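Local coordinates for protein beta-galactosidase BgaB (Bifidobacterium adolescentis, PDB 5VYM) that hydrolyses terminal non-reducing beta-D-galactose from beta-galactosides, acting most strongly on Gal(beta1-4)Gal and the oligosaccharides that contain it, at residues T7-S12 / S47-V52; Y61-L66 / R89-Y94; G141-S146 / E182-W187. One frame throughout, in Å; residues are numbered along the deposited sequence.

Contact 1 (T7-S12 / S47-V52)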
loop_
_atom_site.group_PDB
_atom_site.type_symbol
_atom_site.label_atom_id
_atom_site.label_comp_id
_atom_site.label_asym_id
_atom_site.label_seq_id
_atom_site.Cartn_x
_atom_site.Cartn_y
_atom_site.Cartn_z
ATOM N N THR B 7 -10.473 -15.497 13.341
ATOM C CA THR B 7 -10.801 -15.114 11.975
ATOM C C THR B 7 -12.171 -14.454 11.938
ATOM O O THR B 7 -13.122 -14.949 12.551
ATOM C CB THR B 7 -10.784 -16.332 11.047
ATOM O OG1 THR B 7 -9.528 -17.011 11.170
ATOM C CG2 THR B 7 -10.988 -15.902 9.599
ATOM N N ALA B 8 -12.266 -13.342 11.216
ATOM C CA ALA B 8 -13.523 -12.641 10.999
ATOM C C ALA B 8 -13.805 -12.573 9.506
ATOM O O ALA B 8 -12.959 -12.119 8.729
ATOM C CB ALA B 8 -13.485 -11.229 11.592
ATOM N N ILE B 9 -14.983 -13.039 9.109
ATOM C CA ILE B 9 -15.460 -12.882 7.741
ATOM C C ILE B 9 -16.311 -11.621 7.692
ATOM O O ILE B 9 -17.347 -11.536 8.359
ATOM C CB ILE B 9 -16.256 -14.112 7.284
ATOM C CG1 ILE B 9 -15.385 -15.365 7.382
ATOM C CG2 ILE B 9 -16.767 -13.917 5.863
ATOM C CD1 ILE B 9 -16.112 -16.642 7.047
ATOM N N LEU B 10 -15.868 -10.636 6.916
ATOM C CA LEU B 10 -16.512 -9.331 6.915
ATOM C C LEU B 10 -17.735 -9.329 6.012
ATOM O O LEU B 10 -17.711 -9.870 4.902
ATOM C CB LEU B 10 -15.531 -8.251 6.468
ATOM C CG LEU B 10 -14.237 -8.154 7.277
ATOM C CD1 LEU B 10 -13.488 -6.886 6.904
ATOM C CD2 LEU B 10 -14.518 -8.203 8.773
ATOM N N PHE B 11 -18.809 -8.708 6.496
ATOM C CA PHE B 11 -20.061 -8.596 5.761
ATOM C C PHE B 11 -20.328 -7.135 5.424
ATOM O O PHE B 11 -20.338 -6.278 6.316
ATOM C CB PHE B 11 -21.227 -9.174 6.567
ATOM C CG PHE B 11 -22.573 -8.880 5.974
ATOM C CD1 PHE B 11 -22.948 -9.443 4.764
ATOM C CD2 PHE B 11 -23.464 -8.042 6.624
ATOM C CE1 PHE B 11 -24.187 -9.173 4.211
ATOM C CE2 PHE B 11 -24.706 -7.769 6.078
ATOM C CZ PHE B 11 -25.067 -8.336 4.869
ATOM N N SER B 12 -20.545 -6.859 4.141
ATOM C CA SER B 12 -20.834 -5.519 3.643
ATOM C C SER B 12 -22.260 -5.503 3.107
ATOM O O SER B 12 -22.548 -6.128 2.082
ATOM C CB SER B 12 -19.840 -5.112 2.560
ATOM O OG SER B 12 -20.280 -3.951 1.878
ATOM N N SER B 47 -11.686 -24.573 12.621
ATOM C CA SER B 47 -11.354 -23.222 13.084
ATOM C C SER B 47 -12.516 -22.307 12.703
ATOM O O SER B 47 -12.435 -21.557 11.727
ATOM C CB SER B 47 -10.031 -22.745 12.489
ATOM O OG SER B 47 -8.960 -23.579 12.895
ATOM N N ARG B 48 -13.595 -22.376 13.480
ATOM C CA ARG B 48 -14.787 -21.592 13.183
ATOM C C ARG B 48 -14.479 -20.101 13.230
ATOM O O ARG B 48 -13.890 -19.604 14.195
ATOM C CB ARG B 48 -15.903 -21.925 14.171
ATOM C CG ARG B 48 -17.182 -21.140 13.925
ATOM C CD ARG B 48 -18.078 -21.111 15.152
ATOM N NE ARG B 48 -19.281 -20.314 14.922
ATOM C CZ ARG B 48 -19.342 -18.994 15.067
ATOM N NH1 ARG B 48 -18.267 -18.314 15.446
ATOM N NH2 ARG B 48 -20.479 -18.352 14.833
ATOM N N ALA B 49 -14.885 -19.391 12.184
ATOM C CA ALA B 49 -14.702 -17.953 12.087
ATOM C C ALA B 49 -16.001 -17.231 12.420
ATOM O O ALA B 49 -17.096 -17.775 12.254
ATOM C CB ALA B 49 -14.235 -17.556 10.685
ATOM N N ASP B 50 -15.867 -16.000 12.902
ATOM C CA ASP B 50 -17.013 -15.141 13.150
ATOM C C ASP B 50 -17.360 -14.358 11.893
ATOM O O ASP B 50 -16.504 -14.097 11.043
ATOM C CB ASP B 50 -16.734 -14.169 14.298
ATOM C CG ASP B 50 -16.397 -14.873 15.593
ATOM O OD1 ASP B 50 -16.918 -15.985 15.824
ATOM O OD2 ASP B 50 -15.611 -14.310 16.385
ATOM N N ILE B 51 -18.631 -13.988 11.776
ATOM C CA ILE B 51 -19.090 -13.079 10.734
ATOM C C ILE B 51 -19.314 -11.720 11.380
ATOM O O ILE B 51 -20.165 -11.576 12.266
ATOM C CB ILE B 51 -20.365 -13.596 10.053
ATOM C CG1 ILE B 51 -20.094 -14.946 9.384
ATOM C CG2 ILE B 51 -20.866 -12.582 9.035
ATOM C CD1 ILE B 51 -21.307 -15.554 8.722
ATOM N N VAL B 52 -18.543 -10.726 10.949
ATOM C CA VAL B 52 -18.534 -9.400 11.554
ATOM C C VAL B 52 -18.902 -8.391 10.480
ATOM O O VAL B 52 -18.365 -8.458 9.373
ATOM C CB VAL B 52 -17.168 -9.050 12.173
ATOM C CG1 VAL B 52 -17.199 -7.657 12.781
ATOM C CG2 VAL B 52 -16.777 -10.088 13.212
#
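Thr7, Ile9 and Phe11 exchange backbone hydrogen bonds with Asp50 and Val52, which sets strand 7-11 parallel to the start of strand 50-53 with a twist of 37° between their axes. Both belong to the four-stranded parallel sheet of an alpha/beta fold in the trimerisation domain of this family 42 beta-galactosidase, and the chain passes from one to the other through helices 13-20 and 31-44. Asp50 and Val52 each use both backbone polar groups on strand 7-11: their N-H groups go to Thr7 O and Ile9 O, while their carbonyls receive Ile9 N and Phe11 N. Of the four bonds, Ile9 N to Asp50 O is the shortest at 2.7 Å.

The methyl of Ala49 points at the opposite backbone, with CB 3.4 Å from Thr7 O. The same CB lies 3.7 Å from Thr7 CB and meets Ile9 CG1 at 4.1 Å. On the face that carries Ala8, Leu10, Asp50 and Val52, the contact is diagonal: Val52 CG2, anti to the carbonyl carbon and beside the backbone N, reaches Ala8 CB at 3.8 Å. Ile9 and Ile51 share the reverse face, where helix 31-44 covers them through Trp38 and Val35. Phe11 touches the neighbouring strand with its root, CB lying 4.2 Å from Ile51 CG2. Its CG is anti to the backbone N (chi1 170°), and the ring leads away to meet Trp32 edge-to-face.

The carboxylate of Asp50 is gripped at both oxygens. OD2 is hydrogen-bonded to Tyr61 OH and to Ser5 N, and OD1 completes a salt bridge with Arg48 NH1 at 2.7 Å, lying in the plane of the guanidinium.

Contact 2 (Y61-L66 / R89-Y94)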
loop_
_atom_site.group_PDB
_atom_site.type_symbol
_atom_site.label_atom_id
_atom_site.label_comp_id
_atom_site.label_asym_id
_atom_site.label_seq_id
_atom_site.Cartn_x
_atom_site.Cartn_y
_atom_site.Cartn_z
ATOM N N TYR B 61 -9.114 -9.069 15.693
ATOM C CA TYR B 61 -8.972 -10.366 15.053
ATOM C C TYR B 61 -7.572 -10.518 14.465
ATOM O O TYR B 61 -6.843 -9.543 14.260
ATOM C CB TYR B 61 -10.023 -10.548 13.955
ATOM C CG TYR B 61 -11.422 -10.791 14.473
ATOM C CD1 TYR B 61 -12.255 -9.731 14.805
ATOM C CD2 TYR B 61 -11.911 -12.081 14.627
ATOM C CE1 TYR B 61 -13.535 -9.949 15.279
ATOM C CE2 TYR B 61 -13.189 -12.310 15.100
ATOM C CZ TYR B 61 -13.997 -11.241 15.425
ATOM O OH TYR B 61 -15.270 -11.464 15.898
ATOM N N LYS B 62 -7.195 -11.766 14.195
ATOM C CA LYS B 62 -5.893 -12.034 13.600
ATOM C C LYS B 62 -5.956 -12.157 12.085
ATOM O O LYS B 62 -5.003 -11.771 11.398
ATOM C CB LYS B 62 -5.295 -13.311 14.194
ATOM C CG LYS B 62 -5.015 -13.226 15.685
ATOM C CD LYS B 62 -4.275 -14.459 16.173
ATOM C CE LYS B 62 -3.984 -14.378 17.662
ATOM N NZ LYS B 62 -3.243 -13.134 18.006
ATOM N N THR B 63 -7.057 -12.679 11.551
ATOM C CA THR B 63 -7.253 -12.828 10.119
ATOM C C THR B 63 -8.619 -12.274 9.746
ATOM O O THR B 63 -9.596 -12.459 10.478
ATOM C CB THR B 63 -7.140 -14.296 9.693
ATOM O OG1 THR B 63 -5.830 -14.783 10.007
ATOM C CG2 THR B 63 -7.383 -14.449 8.195
ATOM N N VAL B 64 -8.677 -11.586 8.610
ATOM C CA VAL B 64 -9.903 -10.978 8.109
ATOM C C VAL B 64 -10.104 -11.436 6.671
ATOM O O VAL B 64 -9.162 -11.410 5.869
ATOM C CB VAL B 64 -9.844 -9.440 8.211
ATOM C CG1 VAL B 64 -10.536 -8.790 7.041
ATOM C CG2 VAL B 64 -10.462 -8.980 9.521
ATOM N N VAL B 65 -11.321 -11.874 6.351
ATOM C CA VAL B 65 -11.654 -12.426 5.040
ATOM C C VAL B 65 -12.730 -11.555 4.407
ATOM O O VAL B 65 -13.730 -11.229 5.056
ATOM C CB VAL B 65 -12.126 -13.888 5.142
ATOM C CG1 VAL B 65 -12.489 -14.430 3.769
ATOM C CG2 VAL B 65 -11.055 -14.752 5.796
ATOM N N LEU B 66 -12.526 -11.184 3.141
ATOM C CA LEU B 66 -13.471 -10.360 2.388
ATOM C C LEU B 66 -13.929 -11.130 1.155
ATOM O O LEU B 66 -13.294 -11.052 0.091
ATOM C CB LEU B 66 -12.850 -9.020 1.996
ATOM C CG LEU B 66 -12.520 -8.054 3.135
ATOM C CD1 LEU B 66 -11.063 -8.186 3.550
ATOM C CD2 LEU B 66 -12.848 -6.622 2.741
ATOM N N ARG B 89 -3.589 -10.576 8.993
ATOM C CA ARG B 89 -3.709 -11.334 7.755
ATOM C C ARG B 89 -5.035 -10.997 7.088
ATOM O O ARG B 89 -6.082 -10.996 7.744
ATOM C CB ARG B 89 -3.609 -12.839 8.018
ATOM C CG ARG B 89 -3.641 -13.690 6.758
ATOM C CD ARG B 89 -3.186 -15.116 7.030
ATOM N NE ARG B 89 -4.066 -15.813 7.962
ATOM C CZ ARG B 89 -3.918 -17.087 8.314
ATOM N NH1 ARG B 89 -2.925 -17.805 7.809
ATOM N NH2 ARG B 89 -4.763 -17.645 9.170
ATOM N N VAL B 90 -4.987 -10.705 5.792
ATOM C CA VAL B 90 -6.159 -10.309 5.020
ATOM C C VAL B 90 -6.296 -11.252 3.834
ATOM O O VAL B 90 -5.330 -11.473 3.096
ATOM C CB VAL B 90 -6.058 -8.847 4.545
ATOM C CG1 VAL B 90 -7.290 -8.464 3.737
ATOM C CG2 VAL B 90 -5.874 -7.910 5.732
ATOM N N VAL B 91 -7.491 -11.810 3.657
ATOM C CA VAL B 91 -7.799 -12.684 2.530
ATOM C C VAL B 91 -8.820 -11.966 1.659
ATOM O O VAL B 91 -9.906 -11.606 2.131
ATOM C CB VAL B 91 -8.325 -14.050 2.996
ATOM C CG1 VAL B 91 -8.639 -14.936 1.798
ATOM C CG2 VAL B 91 -7.311 -14.725 3.910
ATOM N N VAL B 92 -8.473 -11.755 0.392
ATOM C CA VAL B 92 -9.271 -10.947 -0.524
ATOM C C VAL B 92 -9.769 -11.839 -1.653
ATOM O O VAL B 92 -8.968 -12.477 -2.348
ATOM C CB VAL B 92 -8.469 -9.761 -1.082
ATOM C CG1 VAL B 92 -9.326 -8.936 -2.024
ATOM C CG2 VAL B 92 -7.940 -8.902 0.053
ATOM N N GLY B 93 -11.091 -11.876 -1.840
ATOM C CA GLY B 93 -11.663 -12.621 -2.938
ATOM C C GLY B 93 -11.554 -11.886 -4.263
ATOM O O GLY B 93 -11.296 -10.684 -4.324
ATOM N N TYR B 94 -11.774 -12.638 -5.345
ATOM C CA TYR B 94 -11.558 -12.095 -6.684
ATOM C C TYR B 94 -12.524 -10.961 -7.006
ATOM O O TYR B 94 -12.193 -10.076 -7.804
ATOM C CB TYR B 94 -11.674 -13.208 -7.728
ATOM C CG TYR B 94 -13.037 -13.861 -7.799
ATOM C CD1 TYR B 94 -13.385 -14.887 -6.929
ATOM C CD2 TYR B 94 -13.973 -13.461 -8.746
ATOM C CE1 TYR B 94 -14.629 -15.489 -6.994
ATOM C CE2 TYR B 94 -15.219 -14.058 -8.818
ATOM C CZ TYR B 94 -15.541 -15.071 -7.940
ATOM O OH TYR B 94 -16.780 -15.668 -8.008
#
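The side chains of Thr63 and Arg89 cross obliquely, so that the hydroxyl of the threonine comes to the edge of the guanidinium. They stand at the start of the two parallel strands of a beta-alpha-beta unit, strand 63-66, helix 74-85 and strand 89-93. Arg89 leaves the backbone extended, but a bend at chi3 (63°) turns NE toward strand 63-66, where it meets Thr63 OG1 at 2.9 Å with the oxygen tilted 16° from the guanidinium plane. NH2 adds a weak hydrogen bond to the same oxygen at 3.2 Å. NH1 makes a weak hydrogen bond to Tyr224 O of the second subunit, and NH2, besides meeting Thr63, a weak one to Leu225 O of that subunit. An alanine in place of this arginine removes NE and both terminal nitrogens, and would probably leave the Thr63 hydroxyl free to turn and those two carbonyls of the second subunit without their weak donors.

Further along the same face, Val65 and Val91 lie side by side and point the same way, with Val65 CG2 4.0 Å from Val91 CB, under Trp38 of helix 31-44. On the reverse face Leu66 reaches diagonally to Val90, its CD1 3.8 Å from Val90 CG1, and helix 74-85 covers both through Leu80, Phe83 and Ala84. Five backbone hydrogen bonds run between the strands, and strand 89-93 pairs in parallel with a strand of the second subunit on its other edge, which carries the sheet across the interface. The last of the five is Gly93 N to Leu66 O at 3.0 Å; that carbonyl oxygen is also bonded by Thr96 OG1.

Contact 3 (G141-S146 / E182-W187)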
loop_
_atom_site.group_PDB
_atom_site.type_symbol
_atom_site.label_atom_id
_atom_site.label_comp_id
_atom_site.label_asym_id
_atom_site.label_seq_id
_atom_site.Cartn_x
_atom_site.Cartn_y
_atom_site.Cartn_z
ATOM N N GLY B 141 4.473 33.553 -2.668
ATOM C CA GLY B 141 5.775 32.940 -2.857
ATOM C C GLY B 141 6.356 32.219 -1.657
ATOM O O GLY B 141 7.025 31.195 -1.818
ATOM N N GLU B 142 6.124 32.737 -0.450
ATOM C CA GLU B 142 6.687 32.160 0.763
ATOM C C GLU B 142 5.577 31.880 1.767
ATOM O O GLU B 142 4.631 32.664 1.894
ATOM C CB GLU B 142 7.735 33.089 1.386
ATOM C CG GLU B 142 8.695 32.391 2.334
ATOM C CD GLU B 142 9.702 33.342 2.952
ATOM O OE1 GLU B 142 9.304 34.158 3.810
ATOM O OE2 GLU B 142 10.891 33.278 2.574
ATOM N N ILE B 143 5.701 30.762 2.479
ATOM C CA ILE B 143 4.690 30.307 3.429
ATOM C C ILE B 143 5.390 29.839 4.699
ATOM O O ILE B 143 6.453 29.213 4.635
ATOM C CB ILE B 143 3.823 29.179 2.830
ATOM C CG1 ILE B 143 2.983 29.707 1.667
ATOM C CG2 ILE B 143 2.923 28.556 3.888
ATOM C CD1 ILE B 143 1.991 28.702 1.135
ATOM N N ARG B 144 4.796 30.145 5.850
ATOM C CA ARG B 144 5.334 29.721 7.132
ATOM C C ARG B 144 4.796 28.348 7.524
ATOM O O ARG B 144 3.759 27.892 7.033
ATOM C CB ARG B 144 4.993 30.727 8.233
ATOM C CG ARG B 144 5.445 32.146 7.966
ATOM C CD ARG B 144 5.256 33.001 9.208
ATOM N NE ARG B 144 5.114 34.417 8.886
ATOM C CZ ARG B 144 3.947 35.019 8.678
ATOM N NH1 ARG B 144 2.818 34.327 8.762
ATOM N NH2 ARG B 144 3.907 36.313 8.391
ATOM N N LEU B 145 5.517 27.697 8.431
ATOM C CA LEU B 145 5.117 26.420 8.999
ATOM C C LEU B 145 4.827 26.585 10.484
ATOM O O LEU B 145 5.376 27.470 11.146
ATOM C CB LEU B 145 6.206 25.357 8.806
ATOM C CG LEU B 145 6.343 24.652 7.452
ATOM C CD1 LEU B 145 6.863 25.589 6.372
ATOM C CD2 LEU B 145 7.247 23.438 7.589
ATOM N N SER B 146 3.957 25.720 11.002
ATOM C CA SER B 146 3.649 25.687 12.423
ATOM C C SER B 146 3.608 24.239 12.884
ATOM O O SER B 146 3.074 23.372 12.187
ATOM C CB SER B 146 2.315 26.378 12.732
ATOM O OG SER B 146 2.055 26.381 14.125
ATOM N N GLU B 182 -0.973 34.130 7.284
ATOM C CA GLU B 182 -1.799 34.819 6.299
ATOM C C GLU B 182 -1.467 34.370 4.881
ATOM O O GLU B 182 -2.365 34.235 4.041
ATOM C CB GLU B 182 -1.627 36.331 6.439
ATOM C CG GLU B 182 -2.184 36.903 7.732
ATOM C CD GLU B 182 -1.895 38.384 7.884
ATOM O OE1 GLU B 182 -1.537 38.810 9.002
ATOM O OE2 GLU B 182 -2.021 39.122 6.883
ATOM N N GLU B 183 -0.184 34.134 4.593
ATOM C CA GLU B 183 0.204 33.700 3.255
ATOM C C GLU B 183 -0.336 32.311 2.936
ATOM O O GLU B 183 -0.642 32.018 1.775
ATOM C CB GLU B 183 1.725 33.717 3.107
ATOM C CG GLU B 183 2.393 35.016 3.536
ATOM C CD GLU B 183 2.727 35.041 5.017
ATOM O OE1 GLU B 183 2.437 34.043 5.710
ATOM O OE2 GLU B 183 3.280 36.058 5.486
ATOM N N ALA B 184 -0.458 31.448 3.948
ATOM C CA ALA B 184 -0.996 30.111 3.718
ATOM C C ALA B 184 -2.483 30.152 3.390
ATOM O O ALA B 184 -2.988 29.253 2.709
ATOM C CB ALA B 184 -0.743 29.227 4.938
ATOM N N ASP B 185 -3.198 31.177 3.863
ATOM C CA ASP B 185 -4.617 31.296 3.542
ATOM C C ASP B 185 -4.835 31.633 2.073
ATOM O O ASP B 185 -5.827 31.194 1.482
ATOM C CB ASP B 185 -5.276 32.355 4.425
ATOM C CG ASP B 185 -5.588 31.843 5.817
ATOM O OD1 ASP B 185 -4.646 31.694 6.622
ATOM O OD2 ASP B 185 -6.776 31.590 6.104
ATOM N N GLU B 186 -3.929 32.410 1.471
ATOM C CA GLU B 186 -4.090 32.772 0.067
ATOM C C GLU B 186 -3.971 31.556 -0.843
ATOM O O GLU B 186 -4.595 31.518 -1.909
ATOM C CB GLU B 186 -3.066 33.839 -0.321
ATOM C CG GLU B 186 -3.266 34.416 -1.715
ATOM C CD GLU B 186 -2.379 35.615 -1.985
ATOM O OE1 GLU B 186 -1.724 36.096 -1.038
ATOM O OE2 GLU B 186 -2.335 36.074 -3.145
ATOM N N TRP B 187 -3.186 30.559 -0.443
ATOM C CA TRP B 187 -3.106 29.294 -1.158
ATOM C C TRP B 187 -4.053 28.242 -0.594
ATOM O O TRP B 187 -4.001 27.086 -1.027
ATOM C CB TRP B 187 -1.672 28.757 -1.131
ATOM C CG TRP B 187 -0.652 29.706 -1.677
ATOM C CD1 TRP B 187 0.066 30.627 -0.973
ATOM C CD2 TRP B 187 -0.228 29.824 -3.040
ATOM N NE1 TRP B 187 0.910 31.310 -1.812
ATOM C CE2 TRP B 187 0.748 30.838 -3.088
ATOM C CE3 TRP B 187 -0.580 29.171 -4.226
ATOM C CZ2 TRP B 187 1.377 31.217 -4.273
ATOM C CZ3 TRP B 187 0.044 29.549 -5.402
ATOM C CH2 TRP B 187 1.012 30.561 -5.416
#
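The guanidinium of Arg144 has the carboxylate of Glu183 over one face, OE1 standing 3.0 Å above the plane and offset toward the rim, while Glu182 N lies near the plane at its edge. The two flat groups are turned 71° against each other. Glu183 OE2 is 3.0 Å from Arg144 NH2, a salt bridge of charges alone, since no N-H points at the oxygen. Glu183 OE1 is similarly near NH1, at 3.1 Å. The two residues arrive differently: Arg144 is extended from CG to NE, whereas Glu183 is bent at chi2 (87°), which swings its CD out of line with the start of the chain.

The second flat group is the indole of Trp187. Gly141 N lies near the plane at its edge, 4.2 Å from CZ2, and Ile143 CD1 comes in obliquely, 3.4 Å from Trp187 CD1. The tryptophan ring also meets Trp162 edge-to-face. Ile143 carries the apolar part of the contact with both branches, CD1 serving the indole and CG2 lying 3.9 Å from Ala184 CB. Close by, the aliphatic root of Glu183 rests on the backbone, with its CB 3.3 Å from Glu142 O. The carboxylate of Glu142 turns to another partner, a salt bridge from OE2 to Arg160.

Here a short helix of the trimerisation domain packs against the beginning of a sheet strand, the axes of helix 182-186 and strand 143-146 being 111° apart. The strand runs between strands 158-163 and 174-180 of the antiparallel sheet, the helix follows directly on strand 174-180, and just beyond the helix Trp187 packs on Pro140 of its own chain and on Gly133 of the second subunit.

Contacts 1 and 2 are neighbours in one parallel sheet, their centres 9 Å apart, and they meet where strands 7-11 and 63-66 pair. The strand order 50-53, 7-11, 63-66, 89-93 puts contact 1 at one end of the sheet within the chain and contact 2 at the other, where the second subunit continues it. Contact 3 comes last along the chain and belongs to the antiparallel sheet, its centre 48 Å from that of contact 1 and 44 Å from that of contact 2, on the opposite side of the chain's centre. The trimerisation domain thus has two separate sheet regions, and all three contacts reach the second subunit, contact 2 the most extensively, through the continued sheet.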